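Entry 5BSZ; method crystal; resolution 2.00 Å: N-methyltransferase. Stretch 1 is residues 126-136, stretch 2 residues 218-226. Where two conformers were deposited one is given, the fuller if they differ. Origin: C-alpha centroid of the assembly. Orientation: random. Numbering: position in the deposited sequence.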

# COMPACT_ATOMS: atom_id res chain seq x y z
N GLU A 126 29.42 -14.13 12.09
CA GLU A 126 29.20 -13.98 10.66
C GLU A 126 30.14 -12.97 9.99
O GLU A 126 30.66 -13.19 8.87
CB GLU A 126 27.72 -13.59 10.38
CG GLU A 126 27.36 -13.88 8.93
CD GLU A 126 25.87 -13.78 8.67
OE1 GLU A 126 25.21 -12.95 9.35
OE2 GLU A 126 25.38 -14.50 7.77
N LEU A 127 30.46 -11.89 10.70
CA LEU A 127 31.46 -10.96 10.24
C LEU A 127 32.81 -11.67 10.02
O LEU A 127 33.44 -11.53 8.94
CB LEU A 127 31.60 -9.80 11.25
CG LEU A 127 32.65 -8.74 11.03
CD1 LEU A 127 32.30 -8.01 9.75
CD2 LEU A 127 32.82 -7.81 12.22
N ALA A 128 33.20 -12.44 11.03
CA ALA A 128 34.43 -13.24 10.95
C ALA A 128 34.39 -14.20 9.79
O ALA A 128 35.42 -14.33 9.11
CB ALA A 128 34.77 -13.95 12.28
N ARG A 129 33.25 -14.82 9.49
CA ARG A 129 33.17 -15.73 8.35
C ARG A 129 33.38 -15.06 7.01
O ARG A 129 34.13 -15.58 6.16
CB ARG A 129 31.84 -16.50 8.29
CG ARG A 129 32.03 -17.98 8.55
CD ARG A 129 30.72 -18.68 8.88
NE ARG A 129 29.74 -18.39 7.86
CZ ARG A 129 29.46 -19.19 6.84
NH1 ARG A 129 30.08 -20.36 6.70
NH2 ARG A 129 28.54 -18.80 5.98
N ALA A 130 32.71 -13.91 6.81
CA ALA A 130 32.96 -13.08 5.61
C ALA A 130 34.43 -12.68 5.47
O ALA A 130 34.98 -12.68 4.39
CB ALA A 130 32.12 -11.80 5.61
N VAL A 131 35.07 -12.24 6.54
CA VAL A 131 36.43 -11.74 6.45
C VAL A 131 37.38 -12.91 6.17
O VAL A 131 38.36 -12.78 5.41
CB VAL A 131 36.80 -10.99 7.73
CG1 VAL A 131 38.27 -10.62 7.74
CG2 VAL A 131 35.93 -9.71 7.82
N ARG A 132 37.08 -14.06 6.76
CA ARG A 132 37.84 -15.26 6.43
C ARG A 132 37.73 -15.64 4.96
O ARG A 132 38.74 -16.02 4.30
CB ARG A 132 37.41 -16.40 7.34
CG ARG A 132 38.49 -17.43 7.61
CD ARG A 132 38.53 -17.86 9.09
NE ARG A 132 37.17 -17.93 9.67
CZ ARG A 132 36.71 -17.30 10.76
NH1 ARG A 132 37.49 -16.54 11.56
NH2 ARG A 132 35.40 -17.47 11.04
N ALA A 133 36.52 -15.60 4.43
CA ALA A 133 36.32 -16.01 3.05
C ALA A 133 37.07 -15.05 2.14
O ALA A 133 37.62 -15.52 1.17
CB ALA A 133 34.85 -16.03 2.65
N MET A 134 37.00 -13.73 2.40
CA MET A 134 37.84 -12.74 1.73
C MET A 134 39.35 -13.04 1.82
O MET A 134 40.03 -13.02 0.80
CB MET A 134 37.58 -11.30 2.18
CG MET A 134 36.14 -10.86 1.79
SD MET A 134 35.75 -9.32 2.63
CE MET A 134 33.99 -9.40 2.29
N ALA A 135 39.85 -13.27 3.04
CA ALA A 135 41.27 -13.53 3.31
C ALA A 135 41.82 -14.78 2.61
O ALA A 135 42.99 -14.78 2.21
CB ALA A 135 41.48 -13.66 4.82
N ARG A 136 41.01 -15.82 2.42
CA ARG A 136 41.53 -16.95 1.66
C ARG A 136 41.59 -16.74 0.16
O ARG A 136 41.99 -17.64 -0.57
CB ARG A 136 40.80 -18.23 1.96
CG ARG A 136 39.35 -18.27 1.59
CD ARG A 136 38.70 -19.38 2.41
NE ARG A 136 37.31 -19.52 2.01
CZ ARG A 136 36.24 -19.48 2.83
NH1 ARG A 136 36.36 -19.36 4.16
NH2 ARG A 136 35.04 -19.58 2.28
N ALA A 218 39.33 -7.60 15.07
CA ALA A 218 39.34 -8.98 15.52
C ALA A 218 39.13 -9.98 14.40
O ALA A 218 39.78 -11.03 14.33
CB ALA A 218 38.30 -9.24 16.60
N ALA A 219 38.16 -9.65 13.55
CA ALA A 219 37.84 -10.47 12.41
C ALA A 219 39.05 -10.60 11.50
O ALA A 219 39.25 -11.70 10.95
CB ALA A 219 36.64 -9.89 11.61
N LEU A 220 39.76 -9.50 11.30
CA LEU A 220 41.00 -9.47 10.50
C LEU A 220 42.09 -10.39 11.07
O LEU A 220 42.62 -11.25 10.37
CB LEU A 220 41.51 -8.05 10.32
CG LEU A 220 40.67 -7.27 9.32
CD1 LEU A 220 40.93 -5.79 9.42
CD2 LEU A 220 40.95 -7.66 7.87
N ALA A 221 42.38 -10.23 12.37
CA ALA A 221 43.35 -11.06 13.07
C ALA A 221 43.00 -12.54 13.04
O ALA A 221 43.87 -13.37 12.76
CB ALA A 221 43.46 -10.61 14.52
N ALA A 222 41.74 -12.89 13.30
CA ALA A 222 41.32 -14.28 13.19
C ALA A 222 41.35 -14.81 11.77
O ALA A 222 41.40 -16.01 11.60
CB ALA A 222 39.93 -14.47 13.77
N ALA A 223 41.33 -13.93 10.77
CA ALA A 223 41.47 -14.37 9.37
C ALA A 223 42.93 -14.45 8.94
O ALA A 223 43.21 -14.58 7.74
CB ALA A 223 40.73 -13.41 8.46
N GLY A 224 43.87 -14.31 9.88
CA GLY A 224 45.30 -14.42 9.57
C GLY A 224 45.88 -13.20 8.87
O GLY A 224 46.85 -13.31 8.11
N CYS A 225 45.27 -12.04 9.11
CA CYS A 225 45.76 -10.77 8.59
C CYS A 225 46.19 -9.86 9.73
O CYS A 225 45.56 -9.87 10.79
CB CYS A 225 44.66 -10.03 7.80
SG CYS A 225 44.15 -10.95 6.32
N GLU A 226 47.22 -9.08 9.47
CA GLU A 226 47.67 -8.03 10.38
C GLU A 226 46.74 -6.84 10.18
O GLU A 226 46.71 -6.30 9.06
CB GLU A 226 49.12 -7.64 10.05
CG GLU A 226 49.69 -6.64 11.04
CD GLU A 226 49.89 -7.29 12.40
OE1 GLU A 226 50.50 -8.38 12.45
OE2 GLU A 226 49.40 -6.75 13.41
O HOH W 1 37.87 -13.97 10.47

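Small side chains let helices pack closely, and this pair of segments from an N-methyltransferase illustrates the principle well. The helix of residues 126-135 meets the end of a second helix and the turn that follows it, the two axes approaching to 8.6 Å with their N-to-C directions 47° apart. No direct hydrogen bond crosses the contact, which rests on apolar packing and one bridging water.

Along the first helix, contact begins at Leu 127. Its CA-to-CB bond runs sideways, but the end of the side chain comes nearer, bringing CG to 4.2 Å from CB of Ala 219. One residue on, the backbones themselves draw close: the CA atoms of Ala 128 and Ala 219 lie 4.6 Å apart, and CB of Ala 219 stands 4.1 Å from CA of Ala 128. A methyl group resting against the main chain is what permits such an approach. Here too sits the water, which donates to O of Ala 128 at 2.8 Å and to O of Ala 219 at 2.7 Å. Because O of Ala 128 also accepts from N of Arg 132 within its own helix, at 2.9 Å, the water joins the two backbones without displacing that helical bond.

Val 131, one turn beyond Leu 127, points toward the second stretch and touches three of its residues. With chi1 in the t well, CG2 of Val 131 lies 3.9 Å from CB of Ala 219; CG1 of Val 131 lies 3.5 Å from O of Ala 219 and also reaches CD2 of Leu 220 at 4.0 Å and CB of Ala 223 at 3.8 Å. Leu 220 takes part although its CA-to-CB bond points away, since the end of its side chain comes nearer to the first helix.

At Arg 132 the pattern of Ala 128 returns. Its CA is 4.8 Å from CA of Ala 223, whose CB lies 4.0 Å from CA of Arg 132; four residues on in each stretch, an alanine methyl again meets helix backbone. The long side chain starts sideways and then comes nearer, so that CB of Ala 222 lies at the edge of the guanidinium, near its plane, 3.9 Å from NH1.

Ala 135 closes the contact. Its CB is 3.7 Å from CB of Ala 223 and 3.5 Å from O of the same residue, and it lies 4.1 Å from SG of Cys 225, where the second stretch has passed into a strand. The packing thus continues past the second helix, carried by the residues that follow it.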